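Local coordinates for oxidoreductase, 2OG-Fe oxygenase family protein, putative, expressed (Oryza sativa subsp. japonica, PDB 5XOI), which probably acts as an iron- and 2-oxoglutarate-dependent dioxygenase of the AlkB family, using a single metal ion to activate oxygen, at the manganese (II) ion site. Residues are numbered along the deposited sequence; one frame, centred on the assembly and turned at random.

The manganese (II) ion site. Residues 137, 139, 141, 197, 199. With MN (manganese (II) ion), chain B; SIN (succinic acid), chain C.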
loop_
_atom_site.group_PDB
_atom_site.type_symbol
_atom_site.label_atom_id
_atom_site.label_comp_id
_atom_site.label_asym_id
_atom_site.label_seq_id
_atom_site.Cartn_x
_atom_site.Cartn_y
_atom_site.Cartn_z
ATOM N N GLY A 137 -7.195 10.882 -3.566
ATOM C CA GLY A 137 -7.495 11.870 -2.542
ATOM C C GLY A 137 -7.415 11.326 -1.124
ATOM O O GLY A 137 -7.361 10.125 -0.880
ATOM N N HIS A 139 -8.194 9.879 2.364
ATOM C CA HIS A 139 -9.207 8.945 2.835
ATOM C C HIS A 139 -8.619 8.133 3.984
ATOM O O HIS A 139 -7.399 8.050 4.156
ATOM C CB HIS A 139 -9.641 7.984 1.727
ATOM C CG HIS A 139 -8.528 7.088 1.295
ATOM N ND1 HIS A 139 -7.543 7.502 0.421
ATOM C CD2 HIS A 139 -8.190 5.839 1.684
ATOM C CE1 HIS A 139 -6.667 6.525 0.262
ATOM N NE2 HIS A 139 -7.032 5.509 1.019
ATOM N N ASP A 141 -8.515 4.179 5.612
ATOM C CA ASP A 141 -8.752 2.760 5.332
ATOM C C ASP A 141 -9.701 2.270 6.415
ATOM O O ASP A 141 -9.288 1.759 7.456
ATOM C CB ASP A 141 -7.451 1.966 5.327
ATOM C CG ASP A 141 -6.617 2.207 4.072
ATOM O OD1 ASP A 141 -7.031 2.988 3.180
ATOM O OD2 ASP A 141 -5.533 1.600 3.982
ATOM N N ILE A 197 -5.152 6.976 9.948
ATOM C CA ILE A 197 -4.735 8.244 9.361
ATOM C C ILE A 197 -5.472 8.469 8.048
ATOM O O ILE A 197 -5.751 7.531 7.287
ATOM C CB ILE A 197 -3.212 8.304 9.147
ATOM C CG1 ILE A 197 -2.720 7.098 8.327
ATOM C CG2 ILE A 197 -2.496 8.434 10.487
ATOM C CD1 ILE A 197 -1.273 7.240 7.823
ATOM N N HIS A 199 -5.026 9.682 4.339
ATOM C CA HIS A 199 -3.818 9.579 3.524
ATOM C C HIS A 199 -4.203 9.539 2.052
ATOM O O HIS A 199 -5.361 9.308 1.689
ATOM C CB HIS A 199 -2.984 8.342 3.893
ATOM C CG HIS A 199 -3.742 7.062 3.764
ATOM N ND1 HIS A 199 -4.613 6.617 4.737
ATOM C CD2 HIS A 199 -3.816 6.170 2.750
ATOM C CE1 HIS A 199 -5.171 5.490 4.335
ATOM N NE2 HIS A 199 -4.711 5.203 3.130
HETATM MN MN MN B . -5.686 3.860 1.669
HETATM C C1 SIN C . -0.773 4.516 -2.377
HETATM O O1 SIN C . 0.369 4.600 -1.863
HETATM O O2 SIN C . -0.864 4.433 -3.626
HETATM C C2 SIN C . -2.006 4.534 -1.491
HETATM C C3 SIN C . -3.062 3.512 -1.931
HETATM C C4 SIN C . -4.210 3.557 -0.950
HETATM O O3 SIN C . -4.106 4.302 0.058
HETATM O O4 SIN C . -5.268 2.871 -1.137
HETATM O O HOH W 1 -4.080 2.225 2.067
#
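The HXD...H facial triad of the catalytic 2OG-Fe(II) oxygenase domain, the part of the longer protein present here, holds the metal: His139 at the end of strand 134-139, Asp141 in the loop just after it, and His199 near the start of strand 198-205. Manganese fills the place that Fe(2+) takes in the working enzyme. Both imidazoles meet the ion tip-on through NE2, His139 NE2 and His199 NE2 each lying 2.2 Å from MN. Both side-chain torsions agree: CG is wedged between the backbone N and C (chi1 65° in His139, 58° in His199) and the second torsion is nearly identical, so the two rings reach the ion in similar poses from separate strands. ND1 of each ring is tied to a main-chain carbonyl two residues earlier. His139 ND1 donates to Gly137 O at 2.9 Å, almost straight at the hydrogen, in the ring plane and nearly end-on to the carbonyl. His199 ND1 donates to Ile197 O, also at 2.9 Å and in the ring plane, but the bond is more bent and ND1 stands 45° out of the carbonyl plane. These second-shell bonds hold each ring's rotation; with ND1 engaged as donor, NE2 would be left to face the metal. Asp141 binds through carboxylate oxygen OD1, 2.2 Å from MN; its OD2 lies 2.5 Å from water 1, itself a metal ligand, and so links two neighbouring ligands. Succinate supplies carboxylate O3 at 2.3 Å from MN, with O4 of the same group at 3.0 Å, too loose for a firm second bond. His139 NE2 stands across the ion from water 1, and Asp141 OD1 across from succinate O3, forming the base of a near square pyramid with His199 NE2 at its apex; further ligands may be unseen. Succinate is the coproduct of 2-oxoglutarate turnover, but may equally come from crystallisation. The site holds the catalytic metal where cosubstrate and oxygen would meet for oxidation.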